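Local coordinates for transcriptional regulator KdgR (Pseudomonas aeruginosa, PDB 5Y6I), which probably binds DNA as a transcription factor of the IclR family, pairing a helix-turn-helix domain with a GAF-like C-terminal domain that senses effectors in relatives, at residues Leu153-Phe158 with Ala224-Val229; Ala115-Arg120 with Glu161-Glu166; Arg196-Ile201 with Arg247-Thr252. One frame throughout, in Å; residues are numbered along the deposited sequence.

Contact 1. Residues Leu153-Phe158 with Ala224-Val229; sequences LVFAAF and AAVLTV
V226 of the strand meets F155 and V154, neighbouring residues of the helix, with both of its methyls. CG2 sits above the middle of the F155 ring, 3.4 Å from the ring centroid and 12° off its normal, a CH-pi contact made over the face; CZ is the nearest ring atom. The same methyl also lies near V154, with V154 CG1 4.1 Å from V226 CG2, while the other methyl, V226 CG1, approaches V154 CB at 4.0 Å. No hydrogen bond crosses between 153-158 and 224-229, and the three side chains that touch are all buried. F155 leaves its helix less directly toward the strand, but its first torsion (chi1 -81°) keeps CG beside the backbone N and swings the ring over to meet V226. The host is a five-stranded antiparallel sheet of GAF-like type, and helix 150-158 lies on one of its faces, whereas L227, the next residue of the strand, packs on helix 244-258 across the sheet. Regular i to i+4 bonds run through this turn of helix 150-158: A157 N donates to L153 O (2.8 Å) and F158 N to V154 O (3.0 Å). Around the contact, V154 also touches S213 and P215 of strand 209-217, and the F155 ring meets W117 with the planes inclined by about 55°. Just before V226, A224 and A225 both face V216 in a classic beta bulge.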
loop_
_atom_site.group_PDB
_atom_site.type_symbol
_atom_site.label_atom_id
_atom_site.label_comp_id
_atom_site.label_asym_id
_atom_site.label_seq_id
_atom_site.Cartn_x
_atom_site.Cartn_y
_atom_site.Cartn_z
ATOM N N LEU A 153 -21.406 4.443 -8.467
ATOM C CA LEU A 153 -20.884 4.862 -9.766
ATOM C C LEU A 153 -19.399 5.205 -9.691
ATOM O O LEU A 153 -18.641 4.882 -10.612
ATOM C CB LEU A 153 -21.688 6.039 -10.322
ATOM C CG LEU A 153 -23.156 5.746 -10.657
ATOM C CD1 LEU A 153 -23.664 6.594 -11.815
ATOM C CD2 LEU A 153 -23.346 4.290 -10.986
ATOM N N VAL A 154 -18.958 5.853 -8.609
ATOM C CA VAL A 154 -17.534 6.145 -8.485
ATOM C C VAL A 154 -16.735 4.849 -8.445
ATOM O O VAL A 154 -15.747 4.691 -9.166
ATOM C CB VAL A 154 -17.243 7.018 -7.255
ATOM C CG1 VAL A 154 -15.696 7.216 -7.132
ATOM C CG2 VAL A 154 -17.976 8.353 -7.348
ATOM N N PHE A 155 -17.167 3.892 -7.622
ATOM C CA PHE A 155 -16.560 2.564 -7.638
ATOM C C PHE A 155 -16.456 2.015 -9.069
ATOM O O PHE A 155 -15.358 1.729 -9.560
ATOM C CB PHE A 155 -17.361 1.619 -6.728
ATOM C CG PHE A 155 -17.029 1.747 -5.236
ATOM C CD1 PHE A 155 -15.725 1.650 -4.784
ATOM C CD2 PHE A 155 -18.031 1.959 -4.294
ATOM C CE1 PHE A 155 -15.421 1.752 -3.426
ATOM C CE2 PHE A 155 -17.732 2.074 -2.926
ATOM C CZ PHE A 155 -16.420 1.963 -2.500
ATOM N N ALA A 156 -17.586 1.897 -9.771
ATOM C CA ALA A 156 -17.538 1.404 -11.145
ATOM C C ALA A 156 -16.601 2.234 -12.004
ATOM O O ALA A 156 -15.976 1.708 -12.937
ATOM C CB ALA A 156 -18.936 1.406 -11.766
ATOM N N ALA A 157 -16.500 3.530 -11.723
ATOM C CA ALA A 157 -15.648 4.366 -12.555
ATOM C C ALA A 157 -14.177 4.026 -12.355
ATOM O O ALA A 157 -13.396 4.096 -13.309
ATOM C CB ALA A 157 -15.899 5.844 -12.253
ATOM N N PHE A 158 -13.788 3.630 -11.139
ATOM C CA PHE A 158 -12.382 3.536 -10.799
ATOM C C PHE A 158 -11.868 2.123 -10.561
ATOM O O PHE A 158 -10.673 1.895 -10.747
ATOM C CB PHE A 158 -12.091 4.409 -9.577
ATOM C CG PHE A 158 -12.148 5.874 -9.875
ATOM C CD1 PHE A 158 -13.346 6.563 -9.812
ATOM C CD2 PHE A 158 -11.010 6.551 -10.287
ATOM C CE1 PHE A 158 -13.406 7.913 -10.114
ATOM C CE2 PHE A 158 -11.065 7.902 -10.594
ATOM C CZ PHE A 158 -12.270 8.585 -10.505
ATOM N N ALA A 224 -9.324 3.219 -2.142
ATOM C CA ALA A 224 -9.413 2.827 -0.742
ATOM C C ALA A 224 -10.843 2.880 -0.244
ATOM O O ALA A 224 -11.289 1.987 0.487
ATOM C CB ALA A 224 -8.547 3.749 0.127
ATOM N N ALA A 225 -11.555 3.927 -0.638
ATOM C CA ALA A 225 -12.911 4.187 -0.192
ATOM C C ALA A 225 -13.539 5.196 -1.146
ATOM O O ALA A 225 -12.891 5.698 -2.072
ATOM C CB ALA A 225 -12.931 4.698 1.252
ATOM N N VAL A 226 -14.829 5.465 -0.921
ATOM C CA VAL A 226 -15.549 6.557 -1.557
ATOM C C VAL A 226 -16.181 7.381 -0.449
ATOM O O VAL A 226 -16.727 6.825 0.512
ATOM C CB VAL A 226 -16.618 6.053 -2.543
ATOM C CG1 VAL A 226 -17.336 7.241 -3.232
ATOM C CG2 VAL A 226 -15.978 5.155 -3.575
ATOM N N LEU A 227 -16.068 8.700 -0.561
ATOM C CA LEU A 227 -16.614 9.620 0.421
ATOM C C LEU A 227 -17.694 10.436 -0.270
ATOM O O LEU A 227 -17.549 10.810 -1.438
ATOM C CB LEU A 227 -15.521 10.525 1.005
ATOM C CG LEU A 227 -15.782 11.065 2.413
ATOM C CD1 LEU A 227 -14.454 11.452 3.061
ATOM C CD2 LEU A 227 -16.741 12.250 2.417
ATOM N N THR A 228 -18.768 10.721 0.456
ATOM C CA THR A 228 -20.042 11.003 -0.182
ATOM C C THR A 228 -20.890 11.912 0.690
ATOM O O THR A 228 -21.033 11.658 1.890
ATOM C CB THR A 228 -20.776 9.698 -0.401
ATOM O OG1 THR A 228 -20.510 8.898 0.746
ATOM C CG2 THR A 228 -20.262 8.959 -1.578
ATOM N N VAL A 229 -21.485 12.932 0.074
ATOM C CA VAL A 229 -22.360 13.878 0.753
ATOM C C VAL A 229 -23.781 13.668 0.247
ATOM O O VAL A 229 -24.002 13.358 -0.929
ATOM C CB VAL A 229 -21.896 15.327 0.509
ATOM C CG1 VAL A 229 -22.893 16.335 1.109
ATOM C CG2 VAL A 229 -20.490 15.539 1.076
#

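Contact 2. Residues Ala115-Arg120 with Glu161-Glu166; sequences AVWGNR and EREVAE
W117 reaches E163 and V164 with the CZ2 and NE1 side of its indole, and two side-chain conformations set up the meeting. The tryptophan has a fully trans first torsion (chi1 -177°), carrying the ring well clear of the strand and toward helix 162-171. There the six-membered portion presents its rim to the peptide: CZ2 lies 3.1 Å from the backbone oxygen E163 O, which sits at the ring edge near its plane. W117 CZ2 also approaches V164, 4.1 Å from CA and 4.2 Å from the CG1 methyl, the one apolar side-chain contact here. The E163 carboxylate lies obliquely beside the pyrrole part, beyond NE1 and CD1. Its chi1 of 36° sends the chain alongside the indole, and the extended run beyond CG brings OE2 to 3.8 Å from W117 NE1 without a hydrogen bond; carboxylate and ring planes are 74° apart. The indole thus bridges the end of strand 111-118, where the chain turns toward strand 121-128 of the GAF-like sheet, and the helix that follows helix 150-158. The helix is loosely bonded at this point: V164 N and A165 N both look to E161 O, the latter at 3.1 Å, and both bonds are weak. The site also belongs to the dimer interface, since V131 of the second subunit packs on both W117 and E163. The carboxylate oxygen E163 OE1 has a long, weak ion pair with R105 of that subunit but also lies close to D106 OD2 there, a like-charge neighbour that might raise the proton affinity of either acid.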
loop_
_atom_site.group_PDB
_atom_site.type_symbol
_atom_site.label_atom_id
_atom_site.label_comp_id
_atom_site.label_asym_id
_atom_site.label_seq_id
_atom_site.Cartn_x
_atom_site.Cartn_y
_atom_site.Cartn_z
ATOM N N ALA A 115 -17.670 4.761 2.325
ATOM C CA ALA A 115 -17.946 3.411 1.873
ATOM C C ALA A 115 -16.670 2.792 1.333
ATOM O O ALA A 115 -15.822 3.485 0.763
ATOM C CB ALA A 115 -19.017 3.390 0.796
ATOM N N VAL A 116 -16.543 1.480 1.533
ATOM C CA VAL A 116 -15.477 0.672 0.949
ATOM C C VAL A 116 -16.113 -0.442 0.128
ATOM O O VAL A 116 -17.320 -0.667 0.178
ATOM C CB VAL A 116 -14.542 0.078 2.016
ATOM C CG1 VAL A 116 -13.973 1.196 2.936
ATOM C CG2 VAL A 116 -15.297 -1.001 2.814
ATOM N N TRP A 117 -15.276 -1.153 -0.623
ATOM C CA TRP A 117 -15.744 -2.178 -1.553
ATOM C C TRP A 117 -15.675 -3.550 -0.890
ATOM O O TRP A 117 -14.594 -4.014 -0.509
ATOM C CB TRP A 117 -14.925 -2.142 -2.844
ATOM C CG TRP A 117 -15.358 -3.108 -3.886
ATOM C CD1 TRP A 117 -14.780 -4.321 -4.196
ATOM C CD2 TRP A 117 -16.502 -2.986 -4.736
ATOM N NE1 TRP A 117 -15.467 -4.926 -5.218
ATOM C CE2 TRP A 117 -16.532 -4.133 -5.567
ATOM C CE3 TRP A 117 -17.479 -2.007 -4.906
ATOM C CZ2 TRP A 117 -17.512 -4.327 -6.539
ATOM C CZ3 TRP A 117 -18.455 -2.202 -5.875
ATOM C CH2 TRP A 117 -18.469 -3.355 -6.671
ATOM N N GLY A 118 -16.835 -4.189 -0.733
ATOM C CA GLY A 118 -16.927 -5.475 -0.091
ATOM C C GLY A 118 -17.500 -6.508 -1.040
ATOM O O GLY A 118 -17.844 -6.217 -2.183
ATOM N N ASN A 119 -17.641 -7.730 -0.559
ATOM C CA ASN A 119 -18.178 -8.791 -1.388
ATOM C C ASN A 119 -19.517 -8.494 -2.061
ATOM O O ASN A 119 -19.918 -9.218 -2.951
ATOM C CB ASN A 119 -18.289 -10.072 -0.601
ATOM C CG ASN A 119 -19.179 -9.929 0.579
ATOM O OD1 ASN A 119 -19.634 -8.844 0.877
ATOM N ND2 ASN A 119 -19.432 -11.020 1.261
ATOM N N ARG A 120 -20.220 -7.455 -1.644
ATOM C CA ARG A 120 -21.479 -7.124 -2.286
ATOM C C ARG A 120 -21.488 -5.753 -2.859
ATOM O O ARG A 120 -22.538 -5.256 -3.196
ATOM C CB ARG A 120 -22.651 -7.231 -1.333
ATOM C CG ARG A 120 -22.793 -8.569 -0.650
ATOM C CD ARG A 120 -23.328 -9.640 -1.576
ATOM N NE ARG A 120 -23.118 -10.971 -1.013
ATOM C CZ ARG A 120 -22.470 -11.953 -1.630
ATOM N NH1 ARG A 120 -21.968 -11.758 -2.838
ATOM N NH2 ARG A 120 -22.319 -13.127 -1.037
ATOM N N GLU A 161 -12.867 -3.512 -14.264
ATOM C CA GLU A 161 -14.113 -4.048 -14.778
ATOM C C GLU A 161 -14.396 -5.416 -14.188
ATOM O O GLU A 161 -15.557 -5.773 -13.966
ATOM C CB GLU A 161 -14.046 -4.079 -16.308
ATOM C CG GLU A 161 -14.799 -5.194 -17.009
ATOM C CD GLU A 161 -16.305 -5.055 -16.865
ATOM O OE1 GLU A 161 -16.795 -3.965 -16.476
ATOM O OE2 GLU A 161 -16.998 -6.048 -17.158
ATOM N N ARG A 162 -13.343 -6.143 -13.833
ATOM C CA ARG A 162 -13.466 -7.551 -13.490
ATOM C C ARG A 162 -14.095 -7.749 -12.112
ATOM O O ARG A 162 -14.866 -8.694 -11.908
ATOM C CB ARG A 162 -12.085 -8.204 -13.577
ATOM C CG ARG A 162 -11.995 -9.542 -12.906
ATOM C CD ARG A 162 -12.491 -10.625 -13.837
ATOM N NE ARG A 162 -12.749 -11.855 -13.102
ATOM C CZ ARG A 162 -12.461 -13.064 -13.570
ATOM N NH1 ARG A 162 -11.873 -13.200 -14.751
ATOM N NH2 ARG A 162 -12.735 -14.137 -12.842
ATOM N N GLU A 163 -13.795 -6.881 -11.152
ATOM C CA GLU A 163 -14.381 -7.070 -9.834
ATOM C C GLU A 163 -15.696 -6.316 -9.637
ATOM O O GLU A 163 -16.238 -6.333 -8.527
ATOM C CB GLU A 163 -13.385 -6.696 -8.736
ATOM C CG GLU A 163 -12.471 -5.536 -9.032
ATOM C CD GLU A 163 -11.554 -5.241 -7.856
ATOM O OE1 GLU A 163 -10.384 -4.886 -8.078
ATOM O OE2 GLU A 163 -12.013 -5.382 -6.703
ATOM N N VAL A 164 -16.227 -5.672 -10.675
ATOM C CA VAL A 164 -17.556 -5.094 -10.595
ATOM C C VAL A 164 -18.575 -5.869 -11.424
ATOM O O VAL A 164 -19.761 -5.874 -11.073
ATOM C CB VAL A 164 -17.551 -3.602 -11.003
ATOM C CG1 VAL A 164 -16.451 -2.837 -10.328
ATOM C CG2 VAL A 164 -17.540 -3.409 -12.485
ATOM N N ALA A 165 -18.136 -6.568 -12.475
ATOM C CA ALA A 165 -19.048 -7.020 -13.516
ATOM C C ALA A 165 -20.063 -8.027 -12.992
ATOM O O ALA A 165 -21.242 -7.972 -13.362
ATOM C CB ALA A 165 -18.253 -7.610 -14.682
ATOM N N GLU A 166 -19.634 -8.963 -12.140
ATOM C CA GLU A 166 -20.554 -10.019 -11.727
ATOM C C GLU A 166 -21.743 -9.443 -10.974
ATOM O O GLU A 166 -22.896 -9.689 -11.340
ATOM C CB GLU A 166 -19.850 -11.070 -10.873
ATOM C CG GLU A 166 -20.852 -12.029 -10.218
ATOM C CD GLU A 166 -20.201 -13.042 -9.299
ATOM O OE1 GLU A 166 -20.222 -14.249 -9.645
ATOM O OE2 GLU A 166 -19.668 -12.626 -8.235
#

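Contact 3. Residues Arg196-Ile201 with Arg247-Thr252; sequences RGLHAI and RLLATT
L198 keeps CG between its backbone N and carbonyl carbon (chi1 54°), and L249 holds CG beside its backbone N (chi1 -72°); these choices bring the two branched ends together at about a right angle. One methyl of L198 does all the touching. Its CD1 lies 3.4 Å from L249 CD1 and 3.9 Å from both L249 CG and L249 CD2, pressing against the fork of the second leucine. L249 CD2 is in turn 3.9 Å from G197 O, so the backbone ahead of L198 completes the seat. That backbone bends at G197, whose positive phi of 80° takes the chain out of helix 183-196 and on toward strand 199-202. On the helical side, R247 O accepts both T251 N (2.9 Å) and T251 OG1 (2.8 Å), from opposite faces of its carbonyl plane, so the threonine hydroxyl is satisfied within its own helix. L248 touches L212 of strand 209-217, while H199 points away from helix 244-258 and touches L153 and V154 of helix 150-158. Helix 244-258 thus packs on one face of the antiparallel sheet and helices 150-158 and 183-196 on the other, the helix-sheet-helix layering of a GAF-like domain.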
loop_
_atom_site.group_PDB
_atom_site.type_symbol
_atom_site.label_atom_id
_atom_site.label_comp_id
_atom_site.label_asym_id
_atom_site.label_seq_id
_atom_site.Cartn_x
_atom_site.Cartn_y
_atom_site.Cartn_z
ATOM N N ARG A 196 -13.544 13.955 -14.347
ATOM C CA ARG A 196 -14.050 14.944 -13.401
ATOM C C ARG A 196 -13.711 14.632 -11.955
ATOM O O ARG A 196 -13.717 15.545 -11.125
ATOM C CB ARG A 196 -15.579 15.072 -13.528
ATOM C CG ARG A 196 -16.052 15.530 -14.885
ATOM C CD ARG A 196 -17.568 15.731 -14.931
ATOM N NE ARG A 196 -18.257 14.679 -15.679
ATOM C CZ ARG A 196 -19.067 13.769 -15.138
ATOM N NH1 ARG A 196 -19.318 13.773 -13.828
ATOM N NH2 ARG A 196 -19.646 12.860 -15.917
ATOM N N GLY A 197 -13.458 13.372 -11.624
ATOM C CA GLY A 197 -13.011 13.020 -10.296
ATOM C C GLY A 197 -14.080 12.922 -9.227
ATOM O O GLY A 197 -13.751 12.561 -8.084
ATOM N N LEU A 198 -15.336 13.229 -9.539
ATOM C CA LEU A 198 -16.442 12.982 -8.616
ATOM C C LEU A 198 -17.695 12.707 -9.435
ATOM O O LEU A 198 -17.674 12.729 -10.671
ATOM C CB LEU A 198 -16.664 14.147 -7.631
ATOM C CG LEU A 198 -16.883 15.623 -8.013
ATOM C CD1 LEU A 198 -15.662 16.239 -8.616
ATOM C CD2 LEU A 198 -18.067 15.836 -8.942
ATOM N N HIS A 199 -18.804 12.475 -8.734
ATOM C CA HIS A 199 -20.073 12.258 -9.416
ATOM C C HIS A 199 -21.238 12.700 -8.546
ATOM O O HIS A 199 -21.275 12.413 -7.347
ATOM C CB HIS A 199 -20.271 10.794 -9.797
ATOM C CG HIS A 199 -21.377 10.595 -10.773
ATOM N ND1 HIS A 199 -21.330 11.114 -12.049
ATOM C CD2 HIS A 199 -22.588 10.000 -10.645
ATOM C CE1 HIS A 199 -22.458 10.818 -12.675
ATOM N NE2 HIS A 199 -23.239 10.148 -11.843
ATOM N N ALA A 200 -22.198 13.375 -9.177
ATOM C CA ALA A 200 -23.443 13.805 -8.560
ATOM C C ALA A 200 -24.613 12.971 -9.075
ATOM O O ALA A 200 -24.623 12.534 -10.229
ATOM C CB ALA A 200 -23.709 15.284 -8.853
ATOM N N ILE A 201 -25.599 12.742 -8.204
ATOM C CA ILE A 201 -26.843 12.073 -8.578
ATOM C C ILE A 201 -28.019 12.821 -7.963
ATOM O O ILE A 201 -27.981 13.225 -6.793
ATOM C CB ILE A 201 -26.895 10.588 -8.153
ATOM C CG1 ILE A 201 -27.031 10.453 -6.624
ATOM C CG2 ILE A 201 -25.704 9.826 -8.721
ATOM C CD1 ILE A 201 -27.626 9.131 -6.149
ATOM N N ARG A 247 -15.233 21.374 -1.318
ATOM C CA ARG A 247 -15.075 20.846 0.032
ATOM C C ARG A 247 -14.931 19.335 -0.007
ATOM O O ARG A 247 -14.040 18.768 0.643
ATOM C CB ARG A 247 -16.263 21.247 0.910
ATOM C CG ARG A 247 -16.430 22.737 1.092
ATOM C CD ARG A 247 -15.142 23.366 1.570
ATOM N NE ARG A 247 -15.330 24.741 2.031
ATOM C CZ ARG A 247 -14.397 25.419 2.687
ATOM N NH1 ARG A 247 -13.238 24.831 2.949
ATOM N NH2 ARG A 247 -14.619 26.666 3.087
ATOM N N LEU A 248 -15.769 18.669 -0.811
ATOM C CA LEU A 248 -15.692 17.217 -0.945
ATOM C C LEU A 248 -14.331 16.788 -1.458
ATOM O O LEU A 248 -13.697 15.884 -0.895
ATOM C CB LEU A 248 -16.782 16.709 -1.888
ATOM C CG LEU A 248 -16.730 15.198 -2.160
ATOM C CD1 LEU A 248 -16.692 14.347 -0.888
ATOM C CD2 LEU A 248 -17.892 14.798 -3.036
ATOM N N LEU A 249 -13.865 17.438 -2.530
ATOM C CA LEU A 249 -12.589 17.075 -3.141
ATOM C C LEU A 249 -11.416 17.434 -2.233
ATOM O O LEU A 249 -10.513 16.616 -2.021
ATOM C CB LEU A 249 -12.456 17.742 -4.512
ATOM C CG LEU A 249 -13.348 17.163 -5.637
ATOM C CD1 LEU A 249 -13.252 17.953 -6.947
ATOM C CD2 LEU A 249 -13.004 15.700 -5.881
ATOM N N ALA A 250 -11.413 18.652 -1.687
ATOM C CA ALA A 250 -10.391 19.023 -0.715
ATOM C C ALA A 250 -10.283 17.987 0.397
ATOM O O ALA A 250 -9.175 17.578 0.775
ATOM C CB ALA A 250 -10.700 20.398 -0.133
ATOM N N THR A 251 -11.425 17.535 0.923
ATOM C CA THR A 251 -11.405 16.493 1.945
ATOM C C THR A 251 -10.793 15.207 1.399
ATOM O O THR A 251 -9.920 14.605 2.031
ATOM C CB THR A 251 -12.818 16.211 2.449
ATOM O OG1 THR A 251 -13.407 17.410 2.964
ATOM C CG2 THR A 251 -12.783 15.160 3.538
ATOM N N THR A 252 -11.246 14.760 0.220
ATOM C CA THR A 252 -10.797 13.456 -0.258
ATOM C C THR A 252 -9.363 13.493 -0.780
ATOM O O THR A 252 -8.599 12.545 -0.554
ATOM C CB THR A 252 -11.769 12.916 -1.304
ATOM O OG1 THR A 252 -12.018 13.899 -2.322
ATOM C CG2 THR A 252 -13.069 12.590 -0.625
#

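All three contacts draw on one five-stranded sheet. Contacts 1 and 2, with centres 11 Å apart, meet on neighbouring strands: V226 N lies 2.8 Å from A115 O, a probable hydrogen bond, and F155 CZ packs 3.6 Å from V116 C. Contacts 1 and 3 are closer, 9 Å between centres, and touch on both faces: L227 CB meets T252 CG2 at 3.6 Å, while L153 CD1 lies 3.6 Å from H199 NE2. Contacts 2 and 3 do not touch; their centres are 20 Å apart and their nearest atoms about 10 Å. Contact 1 therefore joins the dimer-facing contact 2 to the helix-covered contact 3, all inside the IclR C-terminal domain.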